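PDB 4QFL: ABC transporter periplasmic peptide-binding protein, which binds dipeptides, here Ala-Phe, in the periplasm and probably delivers them to the membrane components of an ABC transporter for uptake. Local coordinates for residues A[32-37]-A[260-265]; A[283-288]-A[519-524]; A[295-300]-A[311-316]; A[301-306]-A[370-375]; A[344-349]-A[486-491]. One frame throughout, in Å; residues are numbered along the deposited sequence.

Overall arrangement
Four of the contacts reach the strands of the mixed beta structure: interactions 1, 2 and 3 through strands 30-35, 264-266, 282-287 and 291-297, interaction 4 through strand 373-378. Interaction 5 joins the loop before helix 356-363 to helix 480-497. Along the chain interaction 1 closes first; interactions 3, 4 and 5 lie inside the loop closed by interaction 2. Interactions 3 and 4 adjoin, centres 9 Å apart, with Leu313 and Trp295 touching Met374, their segments alternating along the chain. Interactions 1 and 2 have centres 16 Å apart, whereas interactions 1 and 5 flank the chain's centre, 38 Å between centres. The contacts thus tie together distant parts of the sequence, the N-terminal strand and a C-terminal loop among them.

Interaction 1 of 5, residues A[32-37]-A[260-265]; sequences VYCAEA and KECDVT
Val32 to Cys34 run parallel to Val264 and Thr265, with Tyr33 paired to Val264 and Cys34 to Thr265. The carbonyl O of Val32 takes two N-H groups, from Asp263 and Val264, and Cys34 N closes a nearly straight bond of 2.7 Å to Val264 O. Just ahead of the pairing, Asp263 CG stands beside its own backbone N (chi1 -55°), and OD2 accepts Val32 N at 2.8 Å on the anti side, 16° out of the carboxylate plane. Asp263 therefore grips both polar atoms of Val32, one by its side chain and one by its N-H. An alanine here would probably leave Val32 N without this acceptor, the backbone bonds to Val32 O remaining. On the Tyr33 face of the strands, Val264 CG1 packs obliquely against the ring, 3.8 Å from Tyr33 CD2. Val32 CG1 lies 3.5 Å from Glu261 O and also meets the sulfur of Cys262. Beside the paired backbones runs the disulfide, Cys34 SG to Cys262 SG at 2.0 Å with a torsion of 82° about the sulfurs. Thr265 OG1, 3.9 Å from Cys34 CB, is bonded to Arg253 O of helix 250-258. This is a parallel strand pair with a disulfide beside it, from Cys34 within the pairing to Cys262 just before it, tying the N-terminal strand to the chain just after that helix.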
# COMPACT_ATOMS: atom_id res chain seq x y z
N VAL A 32 15.97 -11.33 -12.66
CA VAL A 32 16.18 -11.37 -11.21
C VAL A 32 15.91 -9.99 -10.59
O VAL A 32 16.57 -9.00 -10.91
CB VAL A 32 17.58 -11.84 -10.84
CG1 VAL A 32 17.75 -11.86 -9.33
CG2 VAL A 32 17.84 -13.23 -11.42
N TYR A 33 14.93 -9.95 -9.70
CA TYR A 33 14.44 -8.74 -9.06
C TYR A 33 14.91 -8.74 -7.61
O TYR A 33 14.64 -9.68 -6.87
CB TYR A 33 12.91 -8.75 -9.13
CG TYR A 33 12.19 -7.54 -8.58
CD1 TYR A 33 12.03 -7.36 -7.20
CD2 TYR A 33 11.63 -6.59 -9.43
CE1 TYR A 33 11.35 -6.26 -6.69
CE2 TYR A 33 10.95 -5.49 -8.93
CZ TYR A 33 10.81 -5.33 -7.56
OH TYR A 33 10.13 -4.24 -7.06
N CYS A 34 15.63 -7.70 -7.22
CA CYS A 34 16.10 -7.55 -5.83
C CYS A 34 15.03 -6.89 -5.00
O CYS A 34 14.79 -5.69 -5.13
CB CYS A 34 17.36 -6.69 -5.75
SG CYS A 34 18.92 -7.62 -5.57
N ALA A 35 14.41 -7.68 -4.13
CA ALA A 35 13.27 -7.26 -3.31
C ALA A 35 13.68 -6.86 -1.89
O ALA A 35 14.56 -7.47 -1.29
CB ALA A 35 12.24 -8.36 -3.26
N GLU A 36 13.01 -5.84 -1.35
CA GLU A 36 13.39 -5.30 -0.05
C GLU A 36 12.85 -6.07 1.16
O GLU A 36 13.24 -5.81 2.30
CB GLU A 36 13.02 -3.81 0.04
CG GLU A 36 11.53 -3.51 0.29
CD GLU A 36 10.70 -3.43 -0.97
OE1 GLU A 36 11.17 -3.87 -2.04
OE2 GLU A 36 9.56 -2.92 -0.89
N ALA A 37 11.95 -7.03 0.94
CA ALA A 37 11.42 -7.80 2.06
C ALA A 37 10.78 -9.10 1.64
O ALA A 37 10.42 -9.30 0.49
CB ALA A 37 10.42 -6.97 2.86
N LYS A 260 25.68 -7.36 -11.24
CA LYS A 260 24.72 -8.00 -12.13
C LYS A 260 24.16 -9.29 -11.56
O LYS A 260 23.72 -10.17 -12.30
CB LYS A 260 25.34 -8.20 -13.52
CG LYS A 260 25.88 -6.89 -14.08
CD LYS A 260 26.77 -7.09 -15.30
CE LYS A 260 27.81 -5.96 -15.41
NZ LYS A 260 28.91 -6.06 -14.38
N GLU A 261 24.17 -9.41 -10.23
CA GLU A 261 23.48 -10.51 -9.58
C GLU A 261 21.98 -10.25 -9.66
O GLU A 261 21.18 -11.18 -9.64
CB GLU A 261 23.92 -10.64 -8.13
CG GLU A 261 25.35 -11.10 -7.94
CD GLU A 261 25.62 -11.61 -6.52
OE1 GLU A 261 24.64 -11.84 -5.78
OE2 GLU A 261 26.81 -11.80 -6.16
N CYS A 262 21.62 -8.98 -9.73
CA CYS A 262 20.24 -8.55 -9.87
C CYS A 262 20.06 -7.72 -11.12
O CYS A 262 20.93 -6.92 -11.45
CB CYS A 262 19.81 -7.70 -8.67
SG CYS A 262 19.12 -8.66 -7.31
N ASP A 263 18.93 -7.90 -11.80
CA ASP A 263 18.61 -7.14 -13.00
C ASP A 263 17.75 -5.93 -12.68
O ASP A 263 17.77 -4.94 -13.41
CB ASP A 263 17.88 -8.02 -14.00
CG ASP A 263 18.65 -9.27 -14.32
OD1 ASP A 263 19.83 -9.14 -14.71
OD2 ASP A 263 18.10 -10.37 -14.16
N VAL A 264 16.98 -6.03 -11.61
CA VAL A 264 16.15 -4.93 -11.15
C VAL A 264 16.27 -4.78 -9.64
O VAL A 264 16.27 -5.76 -8.91
CB VAL A 264 14.67 -5.13 -11.50
CG1 VAL A 264 13.86 -3.92 -11.07
CG2 VAL A 264 14.49 -5.39 -12.99
N THR A 265 16.37 -3.53 -9.19
CA THR A 265 16.53 -3.22 -7.78
C THR A 265 15.41 -2.34 -7.25
O THR A 265 15.24 -1.21 -7.67
CB THR A 265 17.87 -2.52 -7.51
OG1 THR A 265 18.90 -3.52 -7.43
CG2 THR A 265 17.83 -1.78 -6.20

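Interaction 2 of 5, residues A[283-288]-A[519-524]; sequences NVERET and ITLGPF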
# COMPACT_ATOMS: atom_id res chain seq x y z
N ASN A 283 19.75 1.73 -15.94
CA ASN A 283 18.73 2.77 -16.02
C ASN A 283 18.11 2.99 -14.66
O ASN A 283 17.82 2.05 -13.94
CB ASN A 283 17.63 2.37 -16.99
CG ASN A 283 18.11 2.22 -18.41
OD1 ASN A 283 18.94 3.00 -18.89
ND2 ASN A 283 17.60 1.21 -19.09
N VAL A 284 17.89 4.25 -14.31
CA VAL A 284 17.16 4.54 -13.09
C VAL A 284 15.96 5.41 -13.45
O VAL A 284 16.11 6.54 -13.93
CB VAL A 284 18.06 5.21 -12.05
CG1 VAL A 284 17.33 5.32 -10.71
CG2 VAL A 284 19.35 4.42 -11.90
N GLU A 285 14.76 4.86 -13.27
CA GLU A 285 13.56 5.61 -13.57
C GLU A 285 13.18 6.44 -12.36
O GLU A 285 13.46 6.06 -11.24
CB GLU A 285 12.41 4.68 -13.91
CG GLU A 285 12.60 3.87 -15.16
CD GLU A 285 11.51 2.83 -15.32
OE1 GLU A 285 10.37 3.21 -15.68
OE2 GLU A 285 11.77 1.62 -15.07
N ARG A 286 12.54 7.57 -12.62
CA ARG A 286 12.22 8.55 -11.59
C ARG A 286 10.85 9.11 -11.94
O ARG A 286 10.73 9.88 -12.87
CB ARG A 286 13.28 9.66 -11.63
CG ARG A 286 12.99 10.87 -10.78
CD ARG A 286 13.98 12.00 -11.07
NE ARG A 286 13.69 13.15 -10.22
CZ ARG A 286 14.48 13.57 -9.24
NH1 ARG A 286 15.63 12.96 -8.98
NH2 ARG A 286 14.11 14.62 -8.52
N GLU A 287 9.82 8.71 -11.21
CA GLU A 287 8.47 9.12 -11.58
C GLU A 287 7.73 9.79 -10.43
O GLU A 287 7.97 9.48 -9.26
CB GLU A 287 7.67 7.93 -12.07
CG GLU A 287 8.42 7.05 -13.04
CD GLU A 287 7.58 5.87 -13.54
OE1 GLU A 287 8.09 5.12 -14.40
OE2 GLU A 287 6.43 5.69 -13.07
N THR A 288 6.81 10.70 -10.78
CA THR A 288 5.94 11.29 -9.78
C THR A 288 4.96 10.23 -9.29
O THR A 288 4.60 9.30 -10.02
CB THR A 288 5.16 12.48 -10.35
OG1 THR A 288 4.33 13.01 -9.32
CG2 THR A 288 4.27 12.04 -11.49
N ILE A 519 8.92 -2.51 -17.94
CA ILE A 519 8.59 -2.48 -16.52
C ILE A 519 7.76 -1.24 -16.17
O ILE A 519 8.08 -0.14 -16.62
CB ILE A 519 9.86 -2.53 -15.64
CG1 ILE A 519 11.05 -1.87 -16.34
CG2 ILE A 519 10.20 -3.97 -15.28
CD1 ILE A 519 11.73 -2.76 -17.36
N THR A 520 6.69 -1.43 -15.39
CA THR A 520 5.81 -0.32 -15.02
C THR A 520 5.79 0.02 -13.52
O THR A 520 5.45 -0.80 -12.67
CB THR A 520 4.36 -0.54 -15.52
OG1 THR A 520 3.84 -1.77 -14.99
CG2 THR A 520 4.31 -0.59 -17.04
N LEU A 521 6.15 1.26 -13.22
CA LEU A 521 6.04 1.82 -11.88
C LEU A 521 4.69 2.50 -11.60
O LEU A 521 3.82 1.93 -10.91
CB LEU A 521 7.12 2.89 -11.65
CG LEU A 521 8.59 2.50 -11.73
CD1 LEU A 521 9.49 3.67 -11.38
CD2 LEU A 521 8.86 1.33 -10.81
N GLY A 522 4.52 3.72 -12.12
CA GLY A 522 3.27 4.45 -12.03
C GLY A 522 3.06 5.37 -10.84
O GLY A 522 3.77 5.27 -9.84
N PRO A 523 2.07 6.28 -10.93
CA PRO A 523 1.76 7.27 -9.89
C PRO A 523 0.93 6.67 -8.75
O PRO A 523 0.65 7.32 -7.74
CB PRO A 523 0.97 8.33 -10.65
CG PRO A 523 0.27 7.56 -11.72
CD PRO A 523 1.20 6.44 -12.11
N PHE A 524 0.55 5.40 -8.90
CA PHE A 524 -0.11 4.66 -7.83
C PHE A 524 0.01 3.15 -8.04
O PHE A 524 0.38 2.70 -9.13
CB PHE A 524 -1.59 5.07 -7.71
CG PHE A 524 -2.38 4.92 -8.99
CD1 PHE A 524 -2.91 3.70 -9.36
CD2 PHE A 524 -2.62 6.02 -9.81
CE1 PHE A 524 -3.64 3.57 -10.52
CE2 PHE A 524 -3.35 5.89 -10.97
CZ PHE A 524 -3.87 4.67 -11.33
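Glu287 and Leu521 cross obliquely, the extended acid lying over the leucine so that its carboxylate carbon CD comes 3.6 Å from both Leu521 CB and CD1. CG of Glu287 stands beside its own backbone N (chi1 -46°), and from there the chain reaches straight across to the loop. Its OE2 accepts Gly522 N at 2.9 Å on the syn side, 22° out of the carboxylate plane. An alanine in place of Glu287 would probably leave Gly522 N without this acceptor and uncover one flank of Leu521. Two residues earlier, Glu285 points the same way: its CB sits 4.0 Å from Leu521 CD1, while its OE2 lies 3.8 Å from Ile519 CG1, the two side chains again at a slant. Leu521 thus lies against the carboxylate end of Glu287 and the CB of Glu285. Farther along, Thr288 O receives a CA-H contact from Pro523 at 3.5 Å. Gly522 has a positive phi, and a side chain there would collide with the preceding carbonyl O; its own O is bonded by Arg508 and Asn289. The two segments run in nearly the same direction, 18° apart, yet form no strand pairing: a C-terminal loop is laid along strand 282-287 and fastened through a carboxylate-to-backbone bond.

Interaction 3 of 5, residues A[295-300]-A[311-316]; sequences WAFNTE and QALVHA
Leu313 meets two aromatic rings of strand 291-297 at once, and this is the tight part of the contact. Its CD1 comes to 3.6 Å from Phe297 CE1, on an oblique line to the ring, while its CB lies 3.8 Å from Trp295 CH2. The leucine and tryptophan side chains cross at about a right angle, and Leu313 O meets the indole at its edge, in the ring plane. Trp295 CG is anti to its backbone N (chi1 -172°), whereas CG of Phe297 stands beside its N (chi1 -59°). The two rings, two residues apart on the strand, touch as well: Phe297 CE1 sits 3.6 Å above one face of the Trp295 indole, displaced toward the rim. Leu313 is therefore held by a pair of rings that brace each other. The looser part belongs to Val314, whose CG2 approaches Phe297 CE2 at the edge of the ring, near its plane, at 4.2 Å. The backbone N of Val314 is similarly distant, 4.3 Å from Trp295 CZ3. No hydrogen bond joins the segments, and all four touching residues are buried; solvent is met farther along, at exposed Glu300 and at the partly exposed Gln311 and His315. Helix 389-401 packs on the same core, its Leu400 touching both Trp295 and Leu313, while Tyr501 of strand 500-513 reaches Val314. The contact thus seats the last part of helix 307-314 against strand 291-297, with helix 389-401 and strand 500-513 adding to the same core.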
# COMPACT_ATOMS: atom_id res chain seq x y z
N TRP A 295 4.91 11.63 10.32
CA TRP A 295 5.27 11.23 11.68
C TRP A 295 3.97 11.02 12.45
O TRP A 295 3.25 11.98 12.76
CB TRP A 295 6.08 12.34 12.34
CG TRP A 295 6.70 12.03 13.67
CD1 TRP A 295 7.03 10.81 14.17
CD2 TRP A 295 7.09 12.99 14.66
NE1 TRP A 295 7.59 10.95 15.41
CE2 TRP A 295 7.64 12.27 15.73
CE3 TRP A 295 7.02 14.38 14.74
CZ2 TRP A 295 8.13 12.90 16.88
CZ3 TRP A 295 7.51 15.01 15.87
CH2 TRP A 295 8.05 14.26 16.93
N ALA A 296 3.65 9.76 12.73
CA ALA A 296 2.40 9.46 13.42
C ALA A 296 2.62 9.36 14.92
O ALA A 296 3.57 8.75 15.37
CB ALA A 296 1.81 8.17 12.89
N PHE A 297 1.72 9.97 15.69
CA PHE A 297 1.70 9.84 17.14
C PHE A 297 0.68 8.81 17.61
O PHE A 297 -0.42 8.72 17.07
CB PHE A 297 1.38 11.18 17.78
CG PHE A 297 2.35 12.26 17.42
CD1 PHE A 297 3.60 12.31 18.02
CD2 PHE A 297 2.02 13.21 16.48
CE1 PHE A 297 4.50 13.30 17.70
CE2 PHE A 297 2.91 14.21 16.15
CZ PHE A 297 4.15 14.25 16.77
N ASN A 298 1.04 8.03 18.62
CA ASN A 298 0.09 7.15 19.28
C ASN A 298 -0.81 8.00 20.17
O ASN A 298 -0.50 8.23 21.34
CB ASN A 298 0.86 6.11 20.09
CG ASN A 298 -0.01 5.02 20.65
OD1 ASN A 298 0.48 3.95 21.00
ND2 ASN A 298 -1.29 5.28 20.75
N THR A 299 -1.91 8.48 19.61
CA THR A 299 -2.76 9.49 20.26
C THR A 299 -3.50 8.96 21.47
O THR A 299 -4.18 9.71 22.16
CB THR A 299 -3.81 10.07 19.28
OG1 THR A 299 -4.72 9.04 18.88
CG2 THR A 299 -3.14 10.68 18.06
N GLU A 300 -3.37 7.66 21.74
CA GLU A 300 -3.99 7.09 22.93
C GLU A 300 -2.99 6.95 24.06
O GLU A 300 -3.31 6.40 25.10
CB GLU A 300 -4.65 5.75 22.60
CG GLU A 300 -5.92 5.89 21.77
CD GLU A 300 -7.01 6.64 22.49
OE1 GLU A 300 -7.16 6.46 23.71
OE2 GLU A 300 -7.74 7.42 21.83
N GLN A 311 1.48 19.38 19.11
CA GLN A 311 1.85 20.65 18.50
C GLN A 311 3.27 21.07 18.89
O GLN A 311 4.07 21.48 18.04
CB GLN A 311 0.84 21.73 18.89
CG GLN A 311 -0.58 21.38 18.51
CD GLN A 311 -1.61 22.30 19.13
OE1 GLN A 311 -2.79 22.21 18.82
NE2 GLN A 311 -1.16 23.19 20.02
N ALA A 312 3.59 20.97 20.18
CA ALA A 312 4.93 21.29 20.65
C ALA A 312 6.03 20.50 19.92
O ALA A 312 7.03 21.07 19.51
CB ALA A 312 5.02 21.11 22.16
N LEU A 313 5.84 19.19 19.75
CA LEU A 313 6.87 18.35 19.16
C LEU A 313 7.14 18.66 17.68
O LEU A 313 8.28 18.67 17.23
CB LEU A 313 6.49 16.87 19.29
CG LEU A 313 6.51 16.20 20.66
CD1 LEU A 313 5.69 14.92 20.63
CD2 LEU A 313 7.93 15.91 21.12
N VAL A 314 6.07 18.90 16.93
CA VAL A 314 6.16 19.18 15.51
C VAL A 314 7.00 20.43 15.22
O VAL A 314 7.78 20.45 14.26
CB VAL A 314 4.77 19.34 14.87
CG1 VAL A 314 4.89 19.95 13.49
CG2 VAL A 314 4.06 17.99 14.80
N HIS A 315 6.83 21.48 16.03
CA HIS A 315 7.53 22.75 15.81
C HIS A 315 9.04 22.64 16.00
O HIS A 315 9.79 23.53 15.60
CB HIS A 315 6.96 23.85 16.72
CG HIS A 315 5.66 24.42 16.25
ND1 HIS A 315 5.49 24.96 15.00
CD2 HIS A 315 4.47 24.57 16.88
CE1 HIS A 315 4.25 25.39 14.87
NE2 HIS A 315 3.61 25.17 16.00
N ALA A 316 9.49 21.54 16.59
CA ALA A 316 10.91 21.34 16.87
C ALA A 316 11.65 20.75 15.68
O ALA A 316 12.88 20.61 15.71
CB ALA A 316 11.06 20.45 18.08

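Interaction 4 of 5, residues A[301-306]-A[370-375]; sequences RPPFDN and KGFDMS
Pro303 CG lies over the centre of the Phe372 ring, 4.0 Å from the centroid and only 5° off the ring normal, a clear CH-pi contact. The proline follows a cis peptide bond and opens a type I turn, Pro303 to Asn306, that leads into helix 307-314. Next in the turn, Phe304 sends its ring toward strand 373-378. Its CE1 comes to 4.0 Å from Phe372 CE1, with the ring planes at 82° and the centroids 6.0 Å apart; the pair meets obliquely. Pro303 CD also rests on one face of the Phe304 ring, near the rim, and one proline is therefore in touch with both aromatics. The other partner of Phe304 is Met374. Its CB meets the ring edge near the plane, 3.5 Å from Phe304 CZ, and its methyl CE closes in to 3.6 Å from Phe304 CE1. Met374 holds CG between its backbone N and carbonyl carbon (chi1 66°), and a bend at chi3 brings CE back to the ring. The sulfur is 5.2 Å from the centroid of Phe304, an oblique Met-aromatic contact. Leu313 of helix 307-314 touches Phe304, Phe372 and Met374, while Tyr368 meets Phe372 edge-to-face. Directly between the segments the contact is apolar, with no hydrogen bond; Asp427 adds a polar link, pairing with Arg301 and accepting Ser375 N. Ring, proline and thioether surfaces thus hold the turn to the strand, an attachment consistent with burial of the apolar surfaces of Phe304 and Met374.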
# COMPACT_ATOMS: atom_id res chain seq x y z
N ARG A 301 -1.78 7.48 23.87
CA ARG A 301 -0.71 7.28 24.84
C ARG A 301 -0.16 8.61 25.36
O ARG A 301 0.39 9.39 24.60
CB ARG A 301 0.42 6.45 24.23
CG ARG A 301 1.50 6.02 25.21
CD ARG A 301 2.64 5.26 24.55
NE ARG A 301 2.28 3.89 24.22
CZ ARG A 301 3.15 2.95 23.87
NH1 ARG A 301 4.44 3.26 23.81
NH2 ARG A 301 2.75 1.71 23.60
N PRO A 302 -0.32 8.87 26.67
CA PRO A 302 0.20 10.14 27.20
C PRO A 302 1.72 10.20 27.04
O PRO A 302 2.37 9.16 27.11
CB PRO A 302 -0.19 10.09 28.69
CG PRO A 302 -1.26 9.04 28.78
CD PRO A 302 -0.94 8.04 27.71
N PRO A 303 2.29 11.40 26.82
CA PRO A 303 1.62 12.70 26.68
C PRO A 303 1.11 12.96 25.27
O PRO A 303 0.72 14.08 24.96
CB PRO A 303 2.74 13.68 26.99
CG PRO A 303 3.96 13.00 26.51
CD PRO A 303 3.76 11.54 26.80
N PHE A 304 1.11 11.94 24.43
CA PHE A 304 0.86 12.14 23.01
C PHE A 304 -0.64 12.25 22.73
O PHE A 304 -1.04 12.65 21.64
CB PHE A 304 1.56 11.05 22.19
CG PHE A 304 2.98 10.81 22.63
CD1 PHE A 304 3.96 11.77 22.39
CD2 PHE A 304 3.33 9.68 23.34
CE1 PHE A 304 5.26 11.57 22.83
CE2 PHE A 304 4.63 9.48 23.78
CZ PHE A 304 5.60 10.43 23.53
N ASP A 305 -1.45 11.94 23.74
CA ASP A 305 -2.89 12.16 23.65
C ASP A 305 -3.22 13.64 23.86
O ASP A 305 -4.37 14.06 23.75
CB ASP A 305 -3.64 11.28 24.66
CG ASP A 305 -3.34 11.66 26.09
OD1 ASP A 305 -2.24 12.18 26.36
OD2 ASP A 305 -4.20 11.42 26.97
N ASN A 306 -2.20 14.43 24.16
CA ASN A 306 -2.38 15.84 24.43
C ASN A 306 -2.03 16.67 23.21
O ASN A 306 -0.88 16.72 22.79
CB ASN A 306 -1.49 16.26 25.59
CG ASN A 306 -1.72 17.67 26.01
OD1 ASN A 306 -2.24 18.47 25.24
ND2 ASN A 306 -1.33 17.99 27.23
N LYS A 370 11.00 20.13 31.99
CA LYS A 370 12.14 19.23 31.91
C LYS A 370 11.91 18.27 30.76
O LYS A 370 12.67 17.32 30.56
CB LYS A 370 12.32 18.45 33.21
CG LYS A 370 13.60 18.76 33.98
CD LYS A 370 13.52 20.10 34.72
CE LYS A 370 13.70 21.29 33.78
NZ LYS A 370 13.48 22.59 34.48
N GLY A 371 10.85 18.53 29.99
CA GLY A 371 10.48 17.69 28.87
C GLY A 371 10.29 16.24 29.29
O GLY A 371 9.99 15.95 30.45
N PHE A 372 10.47 15.33 28.34
CA PHE A 372 10.22 13.92 28.58
C PHE A 372 11.02 13.05 27.63
O PHE A 372 11.76 13.55 26.79
CB PHE A 372 8.73 13.61 28.41
CG PHE A 372 8.14 14.16 27.14
CD1 PHE A 372 8.26 13.47 25.95
CD2 PHE A 372 7.48 15.38 27.14
CE1 PHE A 372 7.73 13.98 24.78
CE2 PHE A 372 6.94 15.89 25.97
CZ PHE A 372 7.07 15.19 24.79
N ASP A 373 10.86 11.74 27.79
CA ASP A 373 11.42 10.75 26.86
C ASP A 373 10.34 10.26 25.90
O ASP A 373 9.16 10.19 26.25
CB ASP A 373 11.98 9.56 27.64
CG ASP A 373 13.26 9.89 28.38
OD1 ASP A 373 13.61 11.08 28.48
OD2 ASP A 373 13.91 8.94 28.86
N MET A 374 10.74 9.90 24.68
CA MET A 374 9.82 9.25 23.77
C MET A 374 10.56 8.37 22.79
O MET A 374 11.77 8.53 22.58
CB MET A 374 9.01 10.29 22.99
CG MET A 374 9.85 11.14 22.05
SD MET A 374 8.83 12.32 21.15
CE MET A 374 7.72 11.21 20.28
N SER A 375 9.84 7.44 22.18
CA SER A 375 10.38 6.65 21.09
C SER A 375 9.91 7.23 19.76
O SER A 375 8.83 7.82 19.65
CB SER A 375 10.02 5.16 21.22
OG SER A 375 8.61 4.94 21.21

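Interaction 5 of 5, residues A[344-349]-A[486-491]; sequences AFEPQK and YYDAAQ
Gln491 reaches from its helix to the loop and uses both ends of its amide on the backbone there. NE2 donates to Ala344 O at 2.8 Å, and OE1 accepts Glu346 N at 3.0 Å, so the two polar atoms are engaged by residues two apart in the chain. The chain runs extended beyond CG (chi2 167°), which carries the amide over to the loop. NE2 has a second acceptor, Tyr487 O one turn back, at 3.1 Å and in the amide plane; that oxygen also takes the helical N-H of Gln491, from the opposite face of its carbonyl plane. OE1 is bonded by Ser336 OG as well. A glutamine side chain here fastens the irregular 344-349 segment onto helix 480-497 by gripping two backbone groups of the loop, Ala344 O and Glu346 N. Beside it Ala344 CB packs on Tyr487 CB at 3.8 Å, while the phenol OH of that tyrosine is bonded to Arg483. Glu346 and Asp488 bring like charges together, Glu346 OE1 to Asp488 OD1 being 4.1 Å. Lys484 probably offsets them, through a salt bridge to Glu346 and a long, weak ion pair to Asp488. Glu346 CB also lies against that aspartate oxygen, 3.5 Å from OD1.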
# COMPACT_ATOMS: atom_id res chain seq x y z
N ALA A 344 -7.89 16.25 -4.86
CA ALA A 344 -8.49 16.88 -3.69
C ALA A 344 -7.48 17.69 -2.90
O ALA A 344 -7.80 18.20 -1.82
CB ALA A 344 -9.14 15.82 -2.79
N PHE A 345 -6.26 17.82 -3.41
CA PHE A 345 -5.22 18.47 -2.64
C PHE A 345 -5.59 19.90 -2.32
O PHE A 345 -6.11 20.63 -3.17
CB PHE A 345 -3.88 18.45 -3.37
CG PHE A 345 -2.87 19.40 -2.81
CD1 PHE A 345 -2.25 19.14 -1.60
CD2 PHE A 345 -2.53 20.55 -3.50
CE1 PHE A 345 -1.30 20.01 -1.08
CE2 PHE A 345 -1.58 21.43 -2.98
CZ PHE A 345 -0.97 21.15 -1.77
N GLU A 346 -5.34 20.29 -1.08
CA GLU A 346 -5.52 21.66 -0.66
C GLU A 346 -4.48 21.99 0.39
O GLU A 346 -4.43 21.36 1.44
CB GLU A 346 -6.92 21.87 -0.11
CG GLU A 346 -7.32 23.33 0.05
CD GLU A 346 -7.62 24.03 -1.27
OE1 GLU A 346 -7.92 23.37 -2.29
OE2 GLU A 346 -7.57 25.28 -1.27
N PRO A 347 -3.63 22.99 0.10
CA PRO A 347 -2.54 23.37 1.01
C PRO A 347 -3.09 23.93 2.30
O PRO A 347 -4.02 24.74 2.30
CB PRO A 347 -1.78 24.43 0.22
CG PRO A 347 -2.76 24.97 -0.76
CD PRO A 347 -3.71 23.86 -1.09
N GLN A 348 -2.53 23.51 3.42
CA GLN A 348 -3.13 23.86 4.69
C GLN A 348 -2.51 25.13 5.24
O GLN A 348 -1.30 25.21 5.43
CB GLN A 348 -3.03 22.69 5.66
CG GLN A 348 -3.90 21.54 5.24
CD GLN A 348 -5.32 21.99 4.95
OE1 GLN A 348 -5.85 21.74 3.87
NE2 GLN A 348 -5.94 22.64 5.91
N LYS A 349 -3.36 26.12 5.48
CA LYS A 349 -2.90 27.41 5.96
C LYS A 349 -2.27 27.27 7.34
O LYS A 349 -1.49 28.12 7.75
CB LYS A 349 -4.05 28.42 6.01
CG LYS A 349 -3.60 29.86 6.24
CD LYS A 349 -4.73 30.71 6.84
CE LYS A 349 -4.29 32.16 7.02
NZ LYS A 349 -3.00 32.28 7.78
N TYR A 486 -15.70 18.03 1.41
CA TYR A 486 -15.47 17.16 2.54
C TYR A 486 -13.99 16.82 2.69
O TYR A 486 -13.45 16.85 3.79
CB TYR A 486 -16.35 15.91 2.44
CG TYR A 486 -17.81 16.25 2.56
CD1 TYR A 486 -18.29 16.89 3.70
CD2 TYR A 486 -18.70 15.98 1.54
CE1 TYR A 486 -19.62 17.23 3.82
CE2 TYR A 486 -20.05 16.33 1.66
CZ TYR A 486 -20.50 16.95 2.81
OH TYR A 486 -21.83 17.30 2.95
N TYR A 487 -13.33 16.53 1.58
CA TYR A 487 -11.89 16.26 1.63
C TYR A 487 -11.13 17.49 2.08
O TYR A 487 -10.11 17.37 2.76
CB TYR A 487 -11.37 15.71 0.31
CG TYR A 487 -11.87 14.31 0.07
CD1 TYR A 487 -11.84 13.37 1.09
CD2 TYR A 487 -12.42 13.94 -1.15
CE1 TYR A 487 -12.33 12.09 0.90
CE2 TYR A 487 -12.90 12.66 -1.36
CZ TYR A 487 -12.86 11.74 -0.33
OH TYR A 487 -13.34 10.47 -0.52
N ASP A 488 -11.61 18.68 1.74
CA ASP A 488 -11.01 19.90 2.27
C ASP A 488 -11.11 19.93 3.79
O ASP A 488 -10.13 20.21 4.48
CB ASP A 488 -11.69 21.15 1.69
CG ASP A 488 -11.31 21.41 0.26
OD1 ASP A 488 -10.31 20.84 -0.19
OD2 ASP A 488 -12.01 22.20 -0.42
N ALA A 489 -12.30 19.65 4.30
CA ALA A 489 -12.51 19.73 5.74
C ALA A 489 -11.66 18.67 6.42
O ALA A 489 -11.16 18.87 7.53
CB ALA A 489 -14.00 19.55 6.07
N ALA A 490 -11.48 17.54 5.74
CA ALA A 490 -10.72 16.43 6.30
C ALA A 490 -9.25 16.78 6.43
O ALA A 490 -8.60 16.47 7.43
CB ALA A 490 -10.89 15.18 5.45
N GLN A 491 -8.70 17.41 5.40
CA GLN A 491 -7.29 17.78 5.42
C GLN A 491 -7.04 18.78 6.54
O GLN A 491 -6.02 18.71 7.23
CB GLN A 491 -6.86 18.37 4.08
CG GLN A 491 -6.80 17.35 2.97
CD GLN A 491 -6.67 17.98 1.61
OE1 GLN A 491 -5.57 18.24 1.14
NE2 GLN A 491 -7.80 18.21 0.95